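Local coordinates for A1 protein (Enterobacteria phage Qbeta, PDB 3RLK), which is a minor protein of the phage particle, the coat protein extended by read-through, and is probably needed for infection of the host, at residues R48-Y53 with A109-K114; G95-D100 with T174-T179; I117-K122 with G127-F132; I133-I138 with Q184-V189; C142-I147 with G154-F159. All blocks are in the same frame, centred on the assembly; numbering follows the deposited sequence.

Interaction 1: R48-Y53 with A109-K114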
# COMPACT_ATOMS: atom_id res chain seq x y z
N ARG A 48 18.03 -13.89 -6.82
CA ARG A 48 16.78 -13.49 -6.15
C ARG A 48 16.96 -13.50 -4.63
O ARG A 48 16.77 -14.53 -3.98
CB ARG A 48 15.57 -14.35 -6.57
CG ARG A 48 14.20 -13.68 -6.24
CD ARG A 48 13.15 -14.55 -5.45
NE ARG A 48 13.10 -15.85 -5.96
CZ ARG A 48 13.41 -16.98 -5.35
NH1 ARG A 48 13.71 -17.15 -4.05
NH2 ARG A 48 13.34 -18.00 -6.12
N PRO A 49 17.34 -12.35 -4.06
CA PRO A 49 17.86 -12.34 -2.69
C PRO A 49 16.73 -12.36 -1.65
O PRO A 49 16.96 -11.96 -0.53
CB PRO A 49 18.71 -11.03 -2.64
CG PRO A 49 18.14 -10.17 -3.72
CD PRO A 49 17.70 -11.13 -4.81
N TRP A 50 15.55 -12.85 -2.02
CA TRP A 50 14.41 -12.91 -1.07
C TRP A 50 13.76 -14.29 -1.18
O TRP A 50 13.79 -14.87 -2.24
CB TRP A 50 13.38 -11.78 -1.34
CG TRP A 50 12.86 -11.69 -2.74
CD1 TRP A 50 11.82 -12.36 -3.26
CD2 TRP A 50 13.36 -10.85 -3.77
NE1 TRP A 50 11.63 -12.02 -4.55
CE2 TRP A 50 12.56 -11.08 -4.91
CE3 TRP A 50 14.40 -9.90 -3.85
CZ2 TRP A 50 12.77 -10.42 -6.13
CZ3 TRP A 50 14.64 -9.26 -5.08
CH2 TRP A 50 13.83 -9.53 -6.20
N PRO A 51 13.14 -14.80 -0.08
CA PRO A 51 12.51 -16.09 -0.23
C PRO A 51 11.26 -15.97 -1.07
O PRO A 51 10.73 -14.87 -1.29
CB PRO A 51 12.11 -16.47 1.19
CG PRO A 51 12.63 -15.41 2.14
CD PRO A 51 13.03 -14.24 1.29
N ILE A 52 10.70 -17.10 -1.45
CA ILE A 52 9.28 -17.09 -1.88
C ILE A 52 8.56 -17.83 -0.78
O ILE A 52 8.99 -18.93 -0.36
CB ILE A 52 9.04 -17.73 -3.28
CG1 ILE A 52 9.84 -16.95 -4.33
CG2 ILE A 52 7.56 -17.77 -3.61
CD1 ILE A 52 9.76 -17.49 -5.75
N TYR A 53 7.46 -17.25 -0.37
CA TYR A 53 6.61 -17.86 0.66
C TYR A 53 5.41 -18.57 0.03
O TYR A 53 4.97 -18.32 -1.11
CB TYR A 53 6.10 -16.79 1.64
CG TYR A 53 7.22 -16.14 2.42
CD1 TYR A 53 7.56 -16.59 3.69
CD2 TYR A 53 7.92 -15.03 1.90
CE1 TYR A 53 8.61 -16.00 4.42
CE2 TYR A 53 8.95 -14.43 2.62
CZ TYR A 53 9.28 -14.92 3.89
OH TYR A 53 10.31 -14.34 4.62
N ALA A 109 11.15 -2.61 -6.46
CA ALA A 109 10.53 -2.40 -5.15
C ALA A 109 10.88 -3.57 -4.21
O ALA A 109 11.18 -3.36 -3.02
CB ALA A 109 9.04 -2.23 -5.31
N MET A 110 10.89 -4.76 -4.76
CA MET A 110 11.31 -5.94 -3.97
C MET A 110 12.76 -5.87 -3.44
O MET A 110 13.00 -6.27 -2.31
CB MET A 110 11.10 -7.23 -4.75
CG MET A 110 9.67 -7.71 -5.00
SD MET A 110 8.81 -8.12 -3.47
CE MET A 110 10.10 -8.76 -2.46
N ARG A 111 13.69 -5.40 -4.28
CA ARG A 111 15.10 -5.25 -3.85
C ARG A 111 15.23 -4.24 -2.70
O ARG A 111 15.99 -4.46 -1.72
CB ARG A 111 16.04 -4.82 -5.02
CG ARG A 111 16.19 -5.85 -6.19
CD ARG A 111 17.30 -5.45 -7.20
NE ARG A 111 17.25 -6.26 -8.43
CZ ARG A 111 18.11 -6.10 -9.45
NH1 ARG A 111 19.08 -5.19 -9.35
NH2 ARG A 111 18.02 -6.85 -10.56
N ASP A 112 14.50 -3.13 -2.81
CA ASP A 112 14.66 -2.01 -1.85
C ASP A 112 14.01 -2.21 -0.49
O ASP A 112 14.57 -1.82 0.51
CB ASP A 112 14.16 -0.73 -2.51
CG ASP A 112 15.04 -0.31 -3.67
OD1 ASP A 112 16.12 -0.94 -3.81
OD2 ASP A 112 14.71 0.66 -4.42
N GLN A 113 12.84 -2.82 -0.47
CA GLN A 113 11.98 -2.89 0.72
C GLN A 113 11.82 -1.56 1.45
O GLN A 113 11.90 -1.52 2.68
CB GLN A 113 12.46 -3.98 1.68
CG GLN A 113 12.45 -5.44 1.10
CD GLN A 113 11.11 -5.98 0.83
OE1 GLN A 113 10.83 -6.53 -0.23
NE2 GLN A 113 10.26 -5.89 1.80
N LYS A 114 11.61 -0.49 0.70
CA LYS A 114 11.18 0.80 1.29
C LYS A 114 9.80 0.59 1.92
O LYS A 114 9.53 1.21 2.94
CB LYS A 114 11.08 1.87 0.20
CG LYS A 114 12.49 2.25 -0.37
CD LYS A 114 12.27 3.11 -1.58
CE LYS A 114 13.64 3.61 -2.05
NZ LYS A 114 13.46 4.09 -3.46

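Interaction 2: G95-D100 with T174-T179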
# COMPACT_ATOMS: atom_id res chain seq x y z
N GLY A 95 -2.55 15.19 3.48
CA GLY A 95 -1.59 14.25 4.02
C GLY A 95 -1.88 12.84 3.52
O GLY A 95 -0.94 12.08 3.35
N TYR A 96 -3.16 12.54 3.25
CA TYR A 96 -3.55 11.21 2.64
C TYR A 96 -3.20 11.26 1.17
O TYR A 96 -3.34 12.31 0.55
CB TYR A 96 -5.04 10.95 2.71
CG TYR A 96 -5.48 10.51 4.04
CD1 TYR A 96 -5.07 9.24 4.53
CD2 TYR A 96 -6.21 11.35 4.87
CE1 TYR A 96 -5.46 8.80 5.82
CE2 TYR A 96 -6.64 10.90 6.15
CZ TYR A 96 -6.23 9.66 6.62
OH TYR A 96 -6.62 9.25 7.88
N ILE A 97 -2.74 10.14 0.63
CA ILE A 97 -2.28 10.07 -0.75
C ILE A 97 -2.28 8.59 -1.18
O ILE A 97 -2.08 7.71 -0.37
CB ILE A 97 -0.89 10.75 -0.97
CG1 ILE A 97 -0.72 11.17 -2.45
CG2 ILE A 97 0.26 9.88 -0.52
CD1 ILE A 97 -1.92 12.08 -3.06
N ASP A 98 -2.46 8.33 -2.47
CA ASP A 98 -2.35 6.95 -2.99
C ASP A 98 -0.88 6.58 -3.29
O ASP A 98 -0.11 7.44 -3.71
CB ASP A 98 -3.18 6.73 -4.28
CG ASP A 98 -2.88 7.78 -5.36
OD1 ASP A 98 -2.76 8.98 -5.04
OD2 ASP A 98 -2.86 7.42 -6.56
N LEU A 99 -0.53 5.30 -3.12
CA LEU A 99 0.78 4.79 -3.51
C LEU A 99 0.71 4.12 -4.90
O LEU A 99 -0.38 3.86 -5.41
CB LEU A 99 1.25 3.76 -2.46
CG LEU A 99 1.14 4.14 -0.97
CD1 LEU A 99 1.95 3.08 -0.28
CD2 LEU A 99 1.73 5.52 -0.63
N ASP A 100 1.88 3.85 -5.48
CA ASP A 100 1.97 3.28 -6.81
C ASP A 100 1.94 1.75 -6.70
O ASP A 100 2.96 1.10 -6.55
CB ASP A 100 3.18 3.80 -7.53
CG ASP A 100 3.26 3.34 -9.00
OD1 ASP A 100 2.58 2.35 -9.41
OD2 ASP A 100 4.08 3.95 -9.71
N THR A 174 9.52 6.95 -5.84
CA THR A 174 10.70 6.33 -5.27
C THR A 174 11.20 7.12 -4.06
O THR A 174 12.06 6.61 -3.33
CB THR A 174 11.83 6.18 -6.32
OG1 THR A 174 12.36 7.48 -6.57
CG2 THR A 174 11.32 5.57 -7.61
N LYS A 175 10.67 8.33 -3.82
CA LYS A 175 10.97 9.06 -2.59
C LYS A 175 10.14 8.58 -1.40
O LYS A 175 10.38 9.00 -0.30
CB LYS A 175 10.82 10.59 -2.79
CG LYS A 175 11.80 11.05 -3.94
CD LYS A 175 12.22 12.55 -3.76
CE LYS A 175 13.45 12.86 -4.59
NZ LYS A 175 12.98 12.70 -6.00
N PHE A 176 9.16 7.70 -1.62
CA PHE A 176 8.30 7.21 -0.52
C PHE A 176 8.89 5.98 0.18
O PHE A 176 9.59 5.18 -0.46
CB PHE A 176 6.95 6.74 -1.14
CG PHE A 176 6.00 7.85 -1.50
CD1 PHE A 176 4.70 7.89 -0.97
CD2 PHE A 176 6.40 8.85 -2.38
CE1 PHE A 176 3.80 8.92 -1.33
CE2 PHE A 176 5.51 9.91 -2.77
CZ PHE A 176 4.21 9.92 -2.28
N ASP A 177 8.60 5.83 1.47
CA ASP A 177 8.96 4.64 2.25
C ASP A 177 8.00 4.47 3.39
O ASP A 177 7.29 5.39 3.68
CB ASP A 177 10.44 4.63 2.61
CG ASP A 177 10.82 5.62 3.74
OD1 ASP A 177 10.08 5.83 4.71
OD2 ASP A 177 11.91 6.16 3.63
N LYS A 178 7.97 3.32 4.04
CA LYS A 178 6.96 3.10 5.05
C LYS A 178 7.04 3.97 6.30
O LYS A 178 6.04 4.08 7.00
CB LYS A 178 7.03 1.60 5.43
CG LYS A 178 8.29 1.33 6.24
CD LYS A 178 8.50 -0.19 6.31
CE LYS A 178 9.51 -0.53 7.34
NZ LYS A 178 9.32 -1.96 7.76
N THR A 179 8.21 4.55 6.61
CA THR A 179 8.33 5.50 7.72
C THR A 179 7.83 6.95 7.36
O THR A 179 7.07 7.54 8.13
CB THR A 179 9.77 5.54 8.17
OG1 THR A 179 10.12 4.16 8.44
CG2 THR A 179 9.91 6.30 9.50

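Interaction 3: I117-K122 with G127-F132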
# COMPACT_ATOMS: atom_id res chain seq x y z
N ILE A 117 7.33 -5.95 1.38
CA ILE A 117 6.62 -6.60 0.28
C ILE A 117 7.18 -8.04 0.27
O ILE A 117 8.38 -8.21 0.38
CB ILE A 117 6.97 -5.91 -1.03
CG1 ILE A 117 6.82 -4.38 -0.89
CG2 ILE A 117 6.16 -6.53 -2.18
CD1 ILE A 117 7.47 -3.63 -2.08
N ARG A 118 6.33 -9.06 0.24
CA ARG A 118 6.84 -10.48 0.19
C ARG A 118 6.35 -11.12 -1.06
O ARG A 118 5.21 -10.90 -1.49
CB ARG A 118 6.41 -11.29 1.43
CG ARG A 118 7.23 -10.89 2.66
CD ARG A 118 6.96 -11.79 3.87
NE ARG A 118 7.89 -11.44 4.94
CZ ARG A 118 7.99 -12.05 6.13
NH1 ARG A 118 7.26 -13.11 6.41
NH2 ARG A 118 8.87 -11.58 7.04
N GLU A 119 7.19 -11.97 -1.68
CA GLU A 119 6.69 -12.74 -2.84
C GLU A 119 6.07 -14.05 -2.37
O GLU A 119 6.68 -14.75 -1.54
CB GLU A 119 7.89 -13.06 -3.74
CG GLU A 119 7.47 -13.54 -5.13
CD GLU A 119 8.51 -13.19 -6.16
OE1 GLU A 119 9.72 -13.28 -5.84
OE2 GLU A 119 8.12 -12.79 -7.27
N GLY A 120 4.90 -14.42 -2.89
CA GLY A 120 4.35 -15.70 -2.38
C GLY A 120 3.58 -16.47 -3.45
O GLY A 120 3.04 -15.91 -4.44
N LYS A 121 3.51 -17.77 -3.20
CA LYS A 121 2.87 -18.71 -4.09
C LYS A 121 1.43 -19.00 -3.57
O LYS A 121 1.27 -19.47 -2.49
CB LYS A 121 3.66 -20.01 -4.19
CG LYS A 121 2.98 -20.96 -5.26
CD LYS A 121 3.59 -22.33 -5.24
CE LYS A 121 2.90 -23.24 -6.27
NZ LYS A 121 3.13 -22.79 -7.73
N LYS A 122 0.42 -18.68 -4.37
CA LYS A 122 -0.98 -18.96 -3.96
C LYS A 122 -1.41 -20.42 -4.12
O LYS A 122 -0.84 -21.16 -4.93
CB LYS A 122 -1.94 -18.09 -4.75
CG LYS A 122 -1.64 -16.59 -4.57
CD LYS A 122 -2.89 -15.72 -4.36
CE LYS A 122 -3.57 -15.36 -5.64
NZ LYS A 122 -3.81 -13.88 -5.67
N GLY A 127 -1.25 -22.05 -9.45
CA GLY A 127 -0.33 -21.80 -8.32
C GLY A 127 0.43 -20.50 -8.53
O GLY A 127 1.67 -20.49 -8.58
N ASN A 128 -0.30 -19.40 -8.67
CA ASN A 128 0.30 -18.13 -9.09
C ASN A 128 1.28 -17.54 -8.08
O ASN A 128 0.98 -17.49 -6.88
CB ASN A 128 -0.80 -17.11 -9.38
CG ASN A 128 -1.68 -17.52 -10.53
OD1 ASN A 128 -1.21 -18.09 -11.50
ND2 ASN A 128 -2.97 -17.23 -10.42
N ILE A 129 2.43 -17.06 -8.55
CA ILE A 129 3.38 -16.42 -7.67
C ILE A 129 3.21 -14.91 -7.81
O ILE A 129 3.34 -14.38 -8.91
CB ILE A 129 4.83 -16.92 -7.90
CG1 ILE A 129 4.96 -18.42 -7.46
CG2 ILE A 129 5.81 -16.06 -7.12
CD1 ILE A 129 6.31 -19.11 -7.84
N GLU A 130 2.88 -14.24 -6.71
CA GLU A 130 2.51 -12.81 -6.77
C GLU A 130 3.30 -12.03 -5.76
O GLU A 130 4.02 -12.62 -4.92
CB GLU A 130 0.99 -12.66 -6.56
CG GLU A 130 0.24 -13.19 -7.80
CD GLU A 130 -1.29 -13.13 -7.71
OE1 GLU A 130 -1.78 -12.67 -6.65
OE2 GLU A 130 -1.95 -13.51 -8.76
N ARG A 131 3.26 -10.70 -5.85
CA ARG A 131 3.87 -9.86 -4.80
C ARG A 131 2.82 -9.26 -3.89
O ARG A 131 1.74 -8.75 -4.40
CB ARG A 131 4.82 -8.81 -5.41
CG ARG A 131 6.16 -9.50 -5.71
CD ARG A 131 6.68 -9.18 -6.97
NE ARG A 131 7.80 -10.07 -7.39
CZ ARG A 131 8.82 -9.66 -8.13
NH1 ARG A 131 8.87 -8.37 -8.47
NH2 ARG A 131 9.77 -10.52 -8.51
N PHE A 132 3.09 -9.32 -2.57
CA PHE A 132 2.09 -9.04 -1.55
C PHE A 132 2.58 -7.88 -0.67
O PHE A 132 3.69 -7.94 -0.06
CB PHE A 132 1.86 -10.24 -0.64
CG PHE A 132 1.20 -11.38 -1.30
CD1 PHE A 132 -0.14 -11.64 -1.08
CD2 PHE A 132 1.91 -12.17 -2.17
CE1 PHE A 132 -0.76 -12.79 -1.70
CE2 PHE A 132 1.35 -13.27 -2.79
CZ PHE A 132 0.01 -13.57 -2.59
O HOH W 1 5.72 -12.36 -9.07

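Interaction 4: I133-I138 with Q184-V189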
# COMPACT_ATOMS: atom_id res chain seq x y z
N ILE A 133 1.79 -6.81 -0.61
CA ILE A 133 2.18 -5.68 0.26
C ILE A 133 1.80 -6.02 1.69
O ILE A 133 0.71 -6.61 1.94
CB ILE A 133 1.48 -4.37 -0.28
CG1 ILE A 133 2.06 -3.14 0.43
CG2 ILE A 133 -0.07 -4.50 -0.28
CD1 ILE A 133 3.55 -2.89 0.07
N TYR A 134 2.68 -5.71 2.64
CA TYR A 134 2.31 -5.94 4.04
C TYR A 134 1.45 -4.78 4.54
O TYR A 134 1.80 -3.60 4.26
CB TYR A 134 3.59 -6.10 4.92
CG TYR A 134 3.27 -6.24 6.40
CD1 TYR A 134 2.61 -7.39 6.91
CD2 TYR A 134 3.66 -5.25 7.29
CE1 TYR A 134 2.33 -7.50 8.28
CE2 TYR A 134 3.41 -5.37 8.67
CZ TYR A 134 2.75 -6.50 9.15
OH TYR A 134 2.48 -6.63 10.51
N LEU A 135 0.34 -5.11 5.22
CA LEU A 135 -0.54 -4.11 5.84
C LEU A 135 -0.47 -4.24 7.34
O LEU A 135 -1.14 -5.07 7.96
CB LEU A 135 -2.00 -4.27 5.35
CG LEU A 135 -2.25 -4.47 3.84
CD1 LEU A 135 -3.72 -4.84 3.47
CD2 LEU A 135 -1.93 -3.18 3.13
N LYS A 136 0.31 -3.36 7.94
CA LYS A 136 0.56 -3.38 9.40
C LYS A 136 -0.68 -3.19 10.20
O LYS A 136 -0.86 -3.87 11.22
CB LYS A 136 1.56 -2.27 9.71
CG LYS A 136 1.87 -2.04 11.22
CD LYS A 136 2.33 -3.34 11.93
CE LYS A 136 3.02 -3.00 13.29
NZ LYS A 136 3.47 -4.27 14.01
N SER A 137 -1.56 -2.28 9.73
CA SER A 137 -2.86 -1.99 10.35
C SER A 137 -3.65 -3.24 10.67
O SER A 137 -4.32 -3.32 11.72
CB SER A 137 -3.68 -1.12 9.38
OG SER A 137 -3.04 0.14 9.32
N ILE A 138 -3.57 -4.21 9.78
CA ILE A 138 -4.27 -5.48 10.04
C ILE A 138 -3.34 -6.69 10.14
O ILE A 138 -3.82 -7.85 10.20
CB ILE A 138 -5.46 -5.70 8.97
CG1 ILE A 138 -4.86 -5.76 7.55
CG2 ILE A 138 -6.50 -4.54 9.06
CD1 ILE A 138 -5.83 -6.16 6.42
N GLN A 184 -2.24 3.22 5.36
CA GLN A 184 -3.37 3.35 6.33
C GLN A 184 -4.45 2.39 5.96
O GLN A 184 -5.19 1.92 6.84
CB GLN A 184 -3.95 4.75 6.21
CG GLN A 184 -2.96 5.94 6.35
CD GLN A 184 -2.30 5.91 7.71
OE1 GLN A 184 -1.10 5.65 7.81
NE2 GLN A 184 -3.10 6.02 8.75
N ALA A 185 -4.65 2.16 4.66
CA ALA A 185 -5.72 1.25 4.21
C ALA A 185 -5.60 0.91 2.73
O ALA A 185 -4.88 1.59 1.98
CB ALA A 185 -7.11 1.84 4.51
N VAL A 186 -6.29 -0.16 2.31
CA VAL A 186 -6.40 -0.49 0.87
C VAL A 186 -7.89 -0.39 0.64
O VAL A 186 -8.73 -0.99 1.42
CB VAL A 186 -5.91 -1.97 0.51
CG1 VAL A 186 -6.34 -2.32 -0.94
CG2 VAL A 186 -4.41 -2.13 0.62
N ILE A 187 -8.27 0.36 -0.39
CA ILE A 187 -9.70 0.57 -0.66
C ILE A 187 -10.04 0.24 -2.11
O ILE A 187 -9.13 0.17 -2.96
CB ILE A 187 -10.19 2.06 -0.35
CG1 ILE A 187 -9.45 3.02 -1.29
CG2 ILE A 187 -9.79 2.45 1.09
CD1 ILE A 187 -9.94 4.52 -1.18
N VAL A 188 -11.35 0.11 -2.36
CA VAL A 188 -11.89 0.27 -3.70
C VAL A 188 -12.47 1.71 -3.85
O VAL A 188 -13.42 2.09 -3.15
CB VAL A 188 -12.91 -0.84 -4.06
CG1 VAL A 188 -13.56 -0.52 -5.42
CG2 VAL A 188 -12.21 -2.27 -4.20
N VAL A 189 -11.84 2.57 -4.66
CA VAL A 189 -12.34 3.96 -4.75
C VAL A 189 -13.70 4.00 -5.48
O VAL A 189 -13.81 3.52 -6.61
CB VAL A 189 -11.31 4.93 -5.33
CG1 VAL A 189 -10.91 4.51 -6.75
CG2 VAL A 189 -11.80 6.39 -5.28
O HOH W 2 -5.37 2.09 9.43

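Interaction 5: C142-I147 with G154-F159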
# COMPACT_ATOMS: atom_id res chain seq x y z
N CYS A 142 -1.57 -8.34 1.30
CA CYS A 142 -2.63 -8.23 0.23
C CYS A 142 -1.91 -8.27 -1.13
O CYS A 142 -0.83 -7.64 -1.27
CB CYS A 142 -3.40 -6.91 0.42
SG CYS A 142 -4.85 -6.85 -0.70
N SER A 143 -2.41 -9.05 -2.10
CA SER A 143 -1.75 -9.23 -3.42
C SER A 143 -1.83 -7.93 -4.25
O SER A 143 -2.96 -7.48 -4.48
CB SER A 143 -2.47 -10.30 -4.21
OG SER A 143 -1.86 -10.39 -5.50
N LEU A 144 -0.69 -7.43 -4.73
CA LEU A 144 -0.63 -6.27 -5.63
C LEU A 144 -1.33 -6.57 -7.01
O LEU A 144 -1.93 -5.67 -7.67
CB LEU A 144 0.86 -5.84 -5.79
CG LEU A 144 1.35 -5.24 -4.46
CD1 LEU A 144 2.91 -5.23 -4.48
CD2 LEU A 144 0.72 -3.80 -4.26
N SER A 145 -1.35 -7.87 -7.34
CA SER A 145 -2.02 -8.37 -8.53
C SER A 145 -3.51 -8.16 -8.39
O SER A 145 -4.11 -7.64 -9.33
CB SER A 145 -1.73 -9.86 -8.82
OG SER A 145 -0.37 -10.00 -9.27
N ASP A 146 -4.07 -8.46 -7.23
CA ASP A 146 -5.48 -8.29 -6.97
C ASP A 146 -5.88 -6.79 -6.94
O ASP A 146 -6.82 -6.38 -7.61
CB ASP A 146 -5.91 -8.93 -5.63
CG ASP A 146 -5.81 -10.44 -5.58
OD1 ASP A 146 -5.42 -11.05 -6.60
OD2 ASP A 146 -6.18 -11.05 -4.52
N ILE A 147 -5.15 -5.98 -6.17
CA ILE A 147 -5.44 -4.53 -6.02
C ILE A 147 -5.47 -3.82 -7.42
O ILE A 147 -6.30 -2.97 -7.67
CB ILE A 147 -4.37 -3.87 -5.08
CG1 ILE A 147 -4.49 -4.52 -3.69
CG2 ILE A 147 -4.47 -2.31 -5.12
CD1 ILE A 147 -3.32 -4.16 -2.73
N GLY A 154 -8.62 -0.64 -7.23
CA GLY A 154 -7.98 -0.71 -5.90
C GLY A 154 -7.00 0.42 -5.72
O GLY A 154 -6.25 0.77 -6.65
N VAL A 155 -7.00 1.01 -4.51
CA VAL A 155 -6.02 2.02 -4.14
C VAL A 155 -5.40 1.70 -2.76
O VAL A 155 -6.10 1.34 -1.78
CB VAL A 155 -6.76 3.39 -4.08
CG1 VAL A 155 -5.83 4.54 -3.74
CG2 VAL A 155 -7.43 3.65 -5.38
N ILE A 156 -4.08 1.83 -2.72
CA ILE A 156 -3.36 1.75 -1.46
C ILE A 156 -3.21 3.22 -1.02
O ILE A 156 -2.54 4.04 -1.73
CB ILE A 156 -1.96 1.11 -1.63
CG1 ILE A 156 -2.06 -0.29 -2.30
CG2 ILE A 156 -1.25 0.98 -0.25
CD1 ILE A 156 -0.80 -0.77 -2.97
N VAL A 157 -3.74 3.48 0.17
CA VAL A 157 -3.75 4.83 0.73
C VAL A 157 -2.74 4.93 1.86
O VAL A 157 -2.84 4.25 2.87
CB VAL A 157 -5.16 5.27 1.26
CG1 VAL A 157 -5.11 6.75 1.68
CG2 VAL A 157 -6.24 5.13 0.16
N GLY A 158 -1.77 5.80 1.68
CA GLY A 158 -0.87 6.13 2.78
C GLY A 158 -1.08 7.54 3.35
O GLY A 158 -2.01 8.23 2.97
N PHE A 159 -0.28 7.89 4.34
CA PHE A 159 -0.40 9.21 4.91
C PHE A 159 0.99 9.74 5.14
O PHE A 159 1.83 9.11 5.78
CB PHE A 159 -1.26 9.23 6.17
CG PHE A 159 -1.40 10.62 6.80
CD1 PHE A 159 -2.53 11.41 6.58
CD2 PHE A 159 -0.37 11.10 7.65
CE1 PHE A 159 -2.59 12.70 7.11
CE2 PHE A 159 -0.41 12.41 8.19
CZ PHE A 159 -1.52 13.18 7.95

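Interaction 1: R48-Y53 with A109-K114
Trp50 lays its indole against the helix 107-112 through two apolar contacts and one Met-aromatic contact. The CH-pi part comes from Met110, whose CB stands 3.9 Å from the centroid of the Trp50 six-membered ring, 13° off the ring normal. Its chain then bends at chi2 and chi3 and brings CE back over the pyrrole end, 4.0 Å from Trp50 CG. The sulfur belongs to the same sweep: Met110 SD lies above the five-membered ring, 5.0 Å from its centroid. Arg111 approaches differently, its CG meeting Trp50 CZ3 at the ring edge at 3.9 Å while the extended chain runs on.

On the opposite face of the indole lies Arg48 CG, so the ring is sandwiched. Polar bonds fix the arginine and the indole: Arg48 NH1 donates to Trp50 O at 2.9 Å, almost straight at 177°, and Trp50 NE1 bonds Glu119 of strand 117-121. The result is a Met-aromatic contact joining the loop before strand 52-58 to the end of a short helix.

Interaction 2: G95-D100 with T174-T179
Phe176 packs its ring against Ile97 of strand 96-98, at the edge of a three-stranded antiparallel sheet, and against Leu99 next along the chain, tying the loop between strands 154-159 and 183-188 to that edge. CD1 and CE1 of the ring do the touching. Ile97 turns its CG1 branch opposite its own backbone N (chi1 -157°), which leaves the CG2 methyl to meet the ring in its plane, at the edge. Leu99 arrives otherwise: its CB does not aim at the loop, but with CD1 anti to CA (chi2 -168°) the other branch, CD2, is the one turned to the ring, where it lies obliquely.

No hydrogen bond crosses between the segments, and all three side chains are buried. Around them, Trp160 meets the Phe176 ring edge-to-face, Ile169 adds a further apolar contact, and Leu99 also touches Ile156 and Ile183. The two methyls approach neighbouring ring carbons at equal distances, Ile97 CG2 to Phe176 CE1 at 3.8 Å and Leu99 CD2 to Phe176 CD1 at 3.8 Å.

Interaction 3: I117-K122 with G127-F132
Glu119 and Arg131 face each other in a non-hydrogen-bonded pair of the antiparallel hairpin formed by strands 117-121 and 129-135. Main-chain bonds frame them in two reciprocal pairs, Arg118 with Phe132 and Gly120 with Glu130, and Lys122 N continues the ladder to Asn128 O at 2.8 Å.

From CB, which lies near Glu130 O, the Glu119 chain leaves with CG opposite its backbone N (chi1 -166°). CG rests on the Ile129 CG2 methyl at 3.6 Å, and the extended chain then delivers the carboxylate to Arg131. There OE2 accepts from Arg131 NE at 2.7 Å, lying in the guanidinium plane but itself approached from well above the carboxylate plane; the two planes are 63° apart. Arg131 NH2 adds a weak bond to the same oxygen, and a water bridges OE2 to Ile129 O. OE1 is taken by Trp50 NE1.

On the other face, Lys122 NZ forms a salt bridge with Glu130 OE1 at 2.6 Å, and its CG reaches the Phe132 ring edge at CZ. Near the turn, Lys121 NZ meets a lone pair of Gly127 O at 2.9 Å. Three donors and a water gripping one buried carboxylate, with Arg131 also bridged to Asp107, would probably keep Glu119 ionised and its rotation fixed.

Interaction 4: I133-I138 with Q184-V189
The strands holding Leu135 and Val186 are not paired with each other, and their backbones come no nearer than 6.7 Å between CA atoms, at Ser137 and Gln184. Side chains and a bridging water link them. Leu135 and Val186 both point toward the opposite segment and cross at about a right angle. A single methyl of the valine, CG2, meets both branches of the leucine: it lies 3.7 Å from Leu135 CD2 and 4.0 Å from Leu135 CD1. In Val186 the other methyl, CG1, is opposite the backbone N (chi1 168°), which leaves CG2 beside that nitrogen and facing the leucine fork.

The polar end is held indirectly. Ser137 OG stands 3.7 Å from Gln184 O, and a water beside them bridges the two, donating to Gln184 O at 2.6 Å and lying 3.0 Å from Ser137 OG. Phe63 touches both Leu135 and Ser137, while Ile147 of helix 144-147 packs on Val186. Gln184 and Ala185 both face Val157 of the neighbouring strand, a classic beta bulge. What results is the packing of one sheet on another within the beta-barrel domain, next to the bulge near the start of strand 183-188.

Interaction 5: C142-I147 with G154-F159
Ile147 and Leu144, on one turn of helix 144-147, pack against Ile156 in a helix-on-strand contact that leads from strand 140-143 into strand 154-159. The closest apolar touch is between methyls: Leu144 CD2 lies 3.6 Å from Ile156 CD1, the two side chains crossing at about a right angle. Ile147 sends its CD1 to Ile156 CG1 at 4.1 Å, also at right angles, while its CG2 branch lies over the main chain of Gly154, 3.8 Å from Gly154 C. In Ile156, CG1 opposite the carbonyl carbon (chi1 -56°) is placed toward the helix, and the extended chi2 carries CD1 on to Leu144.

Beyond this buried cluster, Leu104 of helix 101-104 touches both Leu144 and Ile156. The helix start is set by Ser143 at the N-cap: its OG takes weak bonds from Ser145 N and Asp146 N, and it is also bonded to Glu130. The backbone bond from Ile147 N to Ser143 O, 3.1 Å, closes the first turn. At the other end the helix reaches strand 154-159 directly, through a weak, bent bond of 3.3 Å from Gly154 N to Ile147 O, with an angle of 124° at the hydrogen.

In the fold
Interactions 1 and 3 sit together, centres 11 Å apart, on the mixed sheet, where strands 52-58 and 117-121 are neighbours; helix 107-112 leads into strand 117-121. Interaction 3 shares strand 129-135 with interaction 4, which comes after it in the chain. Interactions 4 and 5 lie closest, 6 Å between centres, near the middle of the domain, and interaction 5 is nested inside the loop closed by interaction 4. Interactions 2, 4 and 5 all reach the three-stranded sheet of strands 96-98, 154-159 and 183-188; interaction 2 encloses 3 and 5. Interactions 4 and 5 bring the two sheets together, while interaction 2 fastens the loop before strand 183-188 to the far edge of the small sheet.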